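Local coordinates for protein superoxide dismutase [Ni] (Streptomyces coelicolor, PDB 1T6U) that catalyses the dismutation of superoxide to hydrogen peroxide and molecular oxygen with a bound nickel ion, working as a hollow, roughly spherical homohexamer, at residues 41-44 with 45-49; 55-58 with 59-63; 107-110 with 111-115. The protein carries 1 engineered substitution. All coordinates share one frame; numbering follows the deposited sequence.

Contact 1 of 3, residues 41-44 with 45-49; sequences TVIK and EQRAE
Thr41 and Glu45 are joined twice on one turn of helix 34-62, once by backbone and once through water. Glu45 N donates to Thr41 O at 3.0 Å. The same carbonyl also lies 2.8 Å from water 1. That water accepts from Lys44 NZ and lies 2.8 Å from Glu45 OE1. More acceptors surround it than it has protons. Lys44 NZ and Glu45 OE1 are 5.0 Å apart and do not touch; the water stands between them. Lys44 NZ also donates to Ser91 O and is hydrogen-bonded to His35 NE2 of the second subunit. Glu45 OE1 pairs with Arg39 NE of that subunit. Thr41 OG1 is hydrogen-bonded to Gln37 O.

The alpha-helical backbone bonding continues with Gln46 N to Val42 O, Ala48 N to Lys44 O and Arg47 N to Ile43 O, the last at 2.9 Å. On another side, Gln46 runs beside Val42, its NE2 3.8 Å from Val42 CG1. Arg47 CG sits beside the CG2 branch of Ile43. The Arg47 chain is bent at chi2 (-35°) and chi3, and its NE forms a salt bridge to Glu17. Ile43 packs on Cys2 and Arg47 on His1 of the third subunit, both nickel ligands.

Lys44 is thus held by its own chain and the second subunit, Glu45 by the second subunit, and the shared water probably eases the cost of burying both charged groups.

Contact 2 of 3, residues 55-58 with 59-63; sequences VSVL and WSDYF
Phe63 brings ring atom CD1 to 3.4 Å from Leu58 O, at an oblique slant. The contact is the C-terminal end of helix 34-62, where the helix widens into a pi-type turn. Phe63 N bonds Leu58 O, five residues back, at 2.9 Å and with an N-H...O angle of 163°. Tyr62 N makes two weak bonds, to Val57 O and Leu58 O. Alongside these, bonds of the usual four-residue spacing persist: Trp59 N to Val55 O, Ser60 N to Ser56 O, Asp61 N to Val57 O. Val57 O thus takes both Asp61 N and, weakly, Tyr62 N.

Trp59 and Phe63 extend from this end into the four-helix bundle. Trp59 has CG anti to its backbone N (chi1 -180°), which carries the indole away from the first turn; NE1 bonds His75 ND1. Phe63 reaches Ile107 and Ile110 on helix 94-115 and Leu74 on helix 74-89. Tyr62 packs on Tyr9 and Phe111, and its CD2 lies 3.6 Å above one face of the Phe63 ring, toward its rim.

The polar side of the turn faces the fourth subunit. Asp61 OD1 forms a salt bridge to Lys52 of that subunit, and Ser56 OG bonds its own counterpart there. Water 2 lies 2.7 Å from Ser56 OG and donates to Ser60 OG. Ser60 OG in turn donates to Asp61 OD1 over 2.7 Å, meeting the oxygen from above the carboxylate plane, 58° out of it.

Contact 3 of 3, residues 107-110 with 111-115; sequences IDKI and FWETK
Asp108 meets the edge of the Trp112 indole one helical turn further on. Its OD1 lies 3.2 Å from Trp112 NE1, a weak hydrogen bond with an N-H...O angle of 126°. OD1 comes at the indole edge, near its plane; OD2 lies 3.4 Å from Trp112 CD1. The carboxylate and indole planes are 61° apart. Trp112 has CG anti to its own carbonyl carbon (chi1 -70°), which brings NE1 and CD1 beside the Asp108 carboxylate. An alanine at Asp108 is likely to leave Trp112 NE1 without this acceptor and the indole freer to turn.

Phe111 covers part of one indole face. Its CD2 stands 3.6 Å above that face, over the centre, while Trp112 CD1 lies at the edge of the phenyl ring. One residue on, Lys109 and Glu113 cross, with Lys109 CE 3.7 Å from Glu113 OE2. Their charged ends, NZ and OE2, remain 4.8 Å apart; the other oxygen, Glu113 OE1, is hydrogen-bonded to Tyr71 OH.

Behind these side chains is the regular backbone of helix 94-115. Phe111 N donates to Ile107 O at 2.8 Å, and Thr114 N to Ile110 O. Thr114 OG1 donates to Phe111 O over 2.7 Å, tying the side chain to the backbone one turn back.

Outward, Pro11 packs on both Asp108 and Phe111, and Asp10 touches Trp112. On the bundle side, Ile107 packs on Leu77, Val78 and Thr81 of helix 74-89 and on Val55 of helix 34-62, while Ile110 also reaches Leu77.

How the contacts relate
Contacts 1 and 2 lie in series on helix 34-62, with centres 21 Å apart and no touch between them. Contact 3, on helix 94-115, touches contact 2. Tyr62 OH and Thr114 OG1 are 2.8 Å apart, a probable hydrogen bond, and Tyr62 CE2 packs 3.6 Å from Phe111 CD1. Contacts 1 and 3 lie on opposite sides of the chain's centre, about 26 Å between centres. Different nickel ions lie near the two contacts of helix 34-62: one about 6 Å from the Ile43 side chain, where Cys2 of the third subunit packs, the other about 7 Å from that of Val57. Contact 3 is more remote, with the Phe111 side chain about 11 Å from nickel.

Contact 1 of 3, residues 41-44 with 45-49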
loop_
_atom_site.group_PDB
_atom_site.type_symbol
_atom_site.label_atom_id
_atom_site.label_comp_id
_atom_site.label_asym_id
_atom_site.label_seq_id
_atom_site.Cartn_x
_atom_site.Cartn_y
_atom_site.Cartn_z
ATOM N N THR A 41 -2.611 -15.451 -11.111
ATOM C CA THR A 41 -1.749 -14.505 -11.790
ATOM C C THR A 41 -1.635 -13.236 -10.990
ATOM O O THR A 41 -0.515 -12.722 -10.819
ATOM C CB THR A 41 -2.278 -14.227 -13.209
ATOM O OG1 THR A 41 -2.369 -15.449 -13.959
ATOM C CG2 THR A 41 -1.349 -13.288 -13.973
ATOM N N VAL A 42 -2.755 -12.711 -10.482
ATOM C CA VAL A 42 -2.764 -11.554 -9.603
ATOM C C VAL A 42 -1.842 -11.757 -8.396
ATOM O O VAL A 42 -0.985 -10.937 -8.081
ATOM C CB VAL A 42 -4.198 -11.260 -9.105
ATOM C CG1 VAL A 42 -4.164 -10.204 -8.006
ATOM C CG2 VAL A 42 -5.094 -10.848 -10.251
ATOM N N ILE A 43 -2.002 -12.905 -7.729
ATOM C CA ILE A 43 -1.240 -13.144 -6.499
ATOM C C ILE A 43 0.230 -13.357 -6.779
ATOM O O ILE A 43 1.107 -12.849 -6.052
ATOM C CB ILE A 43 -1.921 -14.336 -5.777
ATOM C CG1 ILE A 43 -3.258 -13.857 -5.180
ATOM C CG2 ILE A 43 -1.046 -14.998 -4.761
ATOM C CD1 ILE A 43 -4.157 -14.935 -4.652
ATOM N N LYS A 44 0.518 -14.133 -7.811
ATOM C CA LYS A 44 1.900 -14.374 -8.207
ATOM C C LYS A 44 2.591 -13.042 -8.425
ATOM O O LYS A 44 3.742 -12.817 -8.012
ATOM C CB LYS A 44 1.940 -15.233 -9.484
ATOM C CG LYS A 44 3.355 -15.449 -10.022
ATOM C CD LYS A 44 3.463 -16.647 -10.959
ATOM C CE LYS A 44 2.604 -16.575 -12.197
ATOM N NZ LYS A 44 3.134 -15.524 -13.093
ATOM N N GLU A 45 1.890 -12.129 -9.086
ATOM C CA GLU A 45 2.517 -10.833 -9.371
ATOM C C GLU A 45 2.859 -10.086 -8.097
ATOM O O GLU A 45 3.946 -9.498 -7.955
ATOM C CB GLU A 45 1.591 -10.004 -10.272
ATOM C CG GLU A 45 2.227 -8.878 -11.061
ATOM C CD GLU A 45 2.988 -9.342 -12.285
ATOM O OE1 GLU A 45 2.894 -10.512 -12.683
ATOM O OE2 GLU A 45 3.703 -8.508 -12.885
ATOM N N GLN A 46 1.952 -10.124 -7.132
ATOM C CA GLN A 46 2.158 -9.458 -5.846
ATOM C C GLN A 46 3.283 -10.075 -5.044
ATOM O O GLN A 46 4.114 -9.354 -4.488
ATOM C CB GLN A 46 0.851 -9.525 -5.039
ATOM C CG GLN A 46 -0.295 -8.714 -5.591
ATOM C CD GLN A 46 -1.661 -8.989 -5.028
ATOM O OE1 GLN A 46 -1.951 -10.037 -4.452
ATOM N NE2 GLN A 46 -2.643 -8.116 -5.189
ATOM N N ARG A 47 3.305 -11.406 -4.947
ATOM C CA ARG A 47 4.335 -12.003 -4.096
ATOM C C ARG A 47 5.717 -11.828 -4.708
ATOM O O ARG A 47 6.683 -11.596 -3.989
ATOM C CB ARG A 47 4.005 -13.469 -3.805
ATOM C CG ARG A 47 2.628 -13.784 -3.319
ATOM C CD ARG A 47 1.954 -12.784 -2.410
ATOM N NE ARG A 47 2.562 -12.637 -1.099
ATOM C CZ ARG A 47 1.985 -12.049 -0.060
ATOM N NH1 ARG A 47 0.763 -11.532 -0.128
ATOM N NH2 ARG A 47 2.625 -11.967 1.107
ATOM N N ALA A 48 5.783 -11.914 -6.049
ATOM C CA ALA A 48 7.053 -11.732 -6.753
ATOM C C ALA A 48 7.573 -10.314 -6.513
ATOM O O ALA A 48 8.762 -10.106 -6.293
ATOM C CB ALA A 48 6.890 -12.017 -8.216
ATOM N N GLU A 49 6.683 -9.325 -6.574
ATOM C CA GLU A 49 7.082 -7.953 -6.281
ATOM C C GLU A 49 7.624 -7.787 -4.865
ATOM O O GLU A 49 8.618 -7.100 -4.679
ATOM C CB GLU A 49 5.878 -7.014 -6.498
ATOM C CG GLU A 49 6.181 -5.538 -6.239
ATOM C CD GLU A 49 7.112 -4.901 -7.244
ATOM O OE1 GLU A 49 7.620 -5.521 -8.210
ATOM O OE2 GLU A 49 7.335 -3.671 -7.041
HETATM O O HOH W 1 1.871 -13.098 -12.306
#

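Contact 2 of 3, residues 55-58 with 59-63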
loop_
_atom_site.group_PDB
_atom_site.type_symbol
_atom_site.label_atom_id
_atom_site.label_comp_id
_atom_site.label_asym_id
_atom_site.label_seq_id
_atom_site.Cartn_x
_atom_site.Cartn_y
_atom_site.Cartn_z
ATOM N N VAL A 55 14.872 -8.568 -1.773
ATOM C CA VAL A 55 16.227 -8.773 -2.267
ATOM C C VAL A 55 16.916 -7.431 -2.427
ATOM O O VAL A 55 18.081 -7.290 -2.072
ATOM C CB VAL A 55 16.152 -9.538 -3.589
ATOM C CG1 VAL A 55 17.505 -9.496 -4.317
ATOM C CG2 VAL A 55 15.726 -10.983 -3.348
ATOM N N SER A 56 16.190 -6.435 -2.951
ATOM C CA SER A 56 16.790 -5.130 -3.145
ATOM C C SER A 56 17.258 -4.538 -1.819
ATOM O O SER A 56 18.335 -3.960 -1.706
ATOM C CB SER A 56 15.783 -4.215 -3.861
ATOM O OG SER A 56 16.407 -2.961 -4.202
ATOM N N VAL A 57 16.441 -4.658 -0.757
ATOM C CA VAL A 57 16.799 -4.155 0.561
ATOM C C VAL A 57 18.046 -4.837 1.105
ATOM O O VAL A 57 18.923 -4.198 1.689
ATOM C CB VAL A 57 15.576 -4.341 1.495
ATOM C CG1 VAL A 57 15.987 -4.256 2.955
ATOM C CG2 VAL A 57 14.475 -3.314 1.181
ATOM N N LEU A 58 18.158 -6.163 0.960
ATOM C CA LEU A 58 19.400 -6.792 1.407
ATOM C C LEU A 58 20.630 -6.108 0.786
ATOM O O LEU A 58 21.632 -5.817 1.477
ATOM C CB LEU A 58 19.408 -8.273 1.045
ATOM C CG LEU A 58 18.478 -9.207 1.811
ATOM C CD1 LEU A 58 18.411 -10.582 1.183
ATOM C CD2 LEU A 58 18.873 -9.350 3.276
ATOM N N TRP A 59 20.498 -5.896 -0.526
ATOM C CA TRP A 59 21.585 -5.375 -1.361
ATOM C C TRP A 59 21.955 -3.940 -0.988
ATOM O O TRP A 59 23.137 -3.577 -0.826
ATOM C CB TRP A 59 21.225 -5.430 -2.832
ATOM C CG TRP A 59 22.253 -4.929 -3.781
ATOM C CD1 TRP A 59 23.527 -5.444 -3.928
ATOM C CD2 TRP A 59 22.131 -3.846 -4.700
ATOM N NE1 TRP A 59 24.176 -4.728 -4.895
ATOM C CE2 TRP A 59 23.347 -3.739 -5.390
ATOM C CE3 TRP A 59 21.109 -2.945 -5.028
ATOM C CZ2 TRP A 59 23.551 -2.764 -6.369
ATOM C CZ3 TRP A 59 21.315 -1.984 -5.998
ATOM C CH2 TRP A 59 22.548 -1.896 -6.677
ATOM N N SER A 60 20.905 -3.102 -0.856
ATOM C CA SER A 60 21.200 -1.692 -0.591
ATOM C C SER A 60 21.459 -1.399 0.873
ATOM O O SER A 60 22.217 -0.514 1.254
ATOM C CB SER A 60 20.065 -0.765 -1.043
ATOM O OG SER A 60 18.835 -1.078 -0.367
ATOM N N ASP A 61 20.782 -2.123 1.764
ATOM C CA ASP A 61 20.779 -1.720 3.171
ATOM C C ASP A 61 21.622 -2.627 4.052
ATOM O O ASP A 61 22.275 -2.101 4.935
ATOM C CB ASP A 61 19.328 -1.695 3.664
ATOM C CG ASP A 61 18.430 -0.648 3.033
ATOM O OD1 ASP A 61 18.794 0.025 2.062
ATOM O OD2 ASP A 61 17.281 -0.503 3.533
ATOM N N TYR A 62 21.607 -3.924 3.828
ATOM C CA TYR A 62 22.448 -4.827 4.633
ATOM C C TYR A 62 23.866 -4.861 4.125
ATOM O O TYR A 62 24.858 -4.632 4.864
ATOM C CB TYR A 62 21.847 -6.261 4.685
ATOM C CG TYR A 62 22.879 -7.130 5.397
ATOM C CD1 TYR A 62 22.990 -7.133 6.774
ATOM C CD2 TYR A 62 23.730 -7.948 4.689
ATOM C CE1 TYR A 62 23.920 -7.911 7.442
ATOM C CE2 TYR A 62 24.687 -8.724 5.344
ATOM C CZ TYR A 62 24.779 -8.715 6.726
ATOM O OH TYR A 62 25.700 -9.477 7.408
ATOM N N PHE A 63 24.068 -5.155 2.845
ATOM C CA PHE A 63 25.431 -5.330 2.313
ATOM C C PHE A 63 26.140 -3.989 2.191
ATOM O O PHE A 63 25.537 -2.966 1.852
ATOM C CB PHE A 63 25.366 -6.077 0.979
ATOM C CG PHE A 63 25.043 -7.573 1.113
ATOM C CD1 PHE A 63 23.887 -8.139 0.574
ATOM C CD2 PHE A 63 25.929 -8.415 1.785
ATOM C CE1 PHE A 63 23.588 -9.491 0.650
ATOM C CE2 PHE A 63 25.645 -9.748 1.858
ATOM C CZ PHE A 63 24.501 -10.273 1.306
HETATM O O HOH W 2 16.649 -1.160 -2.173
#

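Contact 3 of 3, residues 107-110 with 111-115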
loop_
_atom_site.group_PDB
_atom_site.type_symbol
_atom_site.label_atom_id
_atom_site.label_comp_id
_atom_site.label_asym_id
_atom_site.label_seq_id
_atom_site.Cartn_x
_atom_site.Cartn_y
_atom_site.Cartn_z
ATOM N N ILE A 107 22.506 -15.804 -2.616
ATOM C CA ILE A 107 22.574 -14.630 -1.779
ATOM C C ILE A 107 22.534 -15.046 -0.316
ATOM O O ILE A 107 23.282 -14.496 0.509
ATOM C CB ILE A 107 21.464 -13.595 -2.077
ATOM C CG1 ILE A 107 21.482 -13.008 -3.493
ATOM C CG2 ILE A 107 21.532 -12.483 -1.028
ATOM C CD1 ILE A 107 20.277 -12.173 -3.848
ATOM N N ASP A 108 21.721 -16.006 0.044
ATOM C CA ASP A 108 21.614 -16.458 1.433
ATOM C C ASP A 108 22.934 -17.030 1.906
ATOM O O ASP A 108 23.376 -16.778 3.018
ATOM C CB ASP A 108 20.467 -17.465 1.542
ATOM C CG ASP A 108 20.280 -18.020 2.929
ATOM O OD1 ASP A 108 19.505 -17.406 3.670
ATOM O OD2 ASP A 108 20.950 -19.048 3.190
ATOM N N LYS A 109 23.620 -17.763 1.050
ATOM C CA LYS A 109 24.895 -18.363 1.442
ATOM C C LYS A 109 25.905 -17.264 1.806
ATOM O O LYS A 109 26.606 -17.305 2.817
ATOM C CB LYS A 109 25.414 -19.258 0.331
ATOM C CG LYS A 109 26.774 -19.909 0.651
ATOM C CD LYS A 109 27.319 -20.714 -0.548
ATOM C CE LYS A 109 28.700 -21.301 -0.306
ATOM N NZ LYS A 109 29.317 -21.999 -1.500
ATOM N N ILE A 110 25.995 -16.229 0.986
ATOM C CA ILE A 110 26.879 -15.063 1.235
ATOM C C ILE A 110 26.459 -14.306 2.490
ATOM O O ILE A 110 27.255 -14.011 3.385
ATOM C CB ILE A 110 26.918 -14.194 -0.032
ATOM C CG1 ILE A 110 27.575 -14.952 -1.215
ATOM C CG2 ILE A 110 27.566 -12.852 0.185
ATOM C CD1 ILE A 110 27.555 -14.186 -2.513
ATOM N N PHE A 111 25.138 -14.010 2.577
ATOM C CA PHE A 111 24.596 -13.366 3.767
ATOM C C PHE A 111 25.115 -14.022 5.046
ATOM O O PHE A 111 25.686 -13.399 5.948
ATOM C CB PHE A 111 23.073 -13.349 3.681
ATOM C CG PHE A 111 22.436 -12.714 4.909
ATOM C CD1 PHE A 111 22.245 -11.356 4.990
ATOM C CD2 PHE A 111 22.058 -13.472 6.019
ATOM C CE1 PHE A 111 21.676 -10.781 6.126
ATOM C CE2 PHE A 111 21.461 -12.910 7.133
ATOM C CZ PHE A 111 21.289 -11.539 7.207
ATOM N N TRP A 112 24.888 -15.332 5.167
ATOM C CA TRP A 112 25.266 -16.005 6.442
ATOM C C TRP A 112 26.770 -16.044 6.585
ATOM O O TRP A 112 27.226 -15.965 7.725
ATOM C CB TRP A 112 24.573 -17.370 6.591
ATOM C CG TRP A 112 23.097 -17.140 6.822
ATOM C CD1 TRP A 112 22.058 -17.378 5.932
ATOM C CD2 TRP A 112 22.527 -16.617 8.011
ATOM N NE1 TRP A 112 20.889 -17.022 6.527
ATOM C CE2 TRP A 112 21.137 -16.559 7.795
ATOM C CE3 TRP A 112 23.037 -16.191 9.239
ATOM C CZ2 TRP A 112 20.244 -16.090 8.768
ATOM C CZ3 TRP A 112 22.155 -15.735 10.185
ATOM C CH2 TRP A 112 20.775 -15.687 9.953
ATOM N N GLU A 113 27.547 -16.128 5.529
ATOM C CA GLU A 113 29.018 -16.002 5.723
ATOM C C GLU A 113 29.374 -14.660 6.352
ATOM O O GLU A 113 30.173 -14.506 7.270
ATOM C CB GLU A 113 29.748 -16.166 4.390
ATOM C CG GLU A 113 29.712 -17.592 3.912
ATOM C CD GLU A 113 30.395 -17.883 2.589
ATOM O OE1 GLU A 113 31.015 -16.980 1.998
ATOM O OE2 GLU A 113 30.332 -19.049 2.129
ATOM N N THR A 114 28.708 -13.596 5.841
ATOM C CA THR A 114 28.991 -12.270 6.405
ATOM C C THR A 114 28.490 -12.083 7.849
ATOM O O THR A 114 28.937 -11.134 8.498
ATOM C CB THR A 114 28.444 -11.119 5.534
ATOM O OG1 THR A 114 27.010 -11.121 5.605
ATOM C CG2 THR A 114 28.831 -11.278 4.085
ATOM N N LYS A 115 27.629 -12.904 8.414
ATOM C CA LYS A 115 27.137 -12.836 9.765
ATOM C C LYS A 115 28.076 -13.541 10.767
ATOM O O LYS A 115 27.906 -13.383 11.951
ATOM C CB LYS A 115 25.775 -13.519 9.812
ATOM C CG LYS A 115 24.710 -12.701 9.145
ATOM C CD LYS A 115 24.223 -11.524 9.998
ATOM C CE LYS A 115 23.233 -11.988 11.049
ATOM N NZ LYS A 115 22.785 -10.851 11.919
#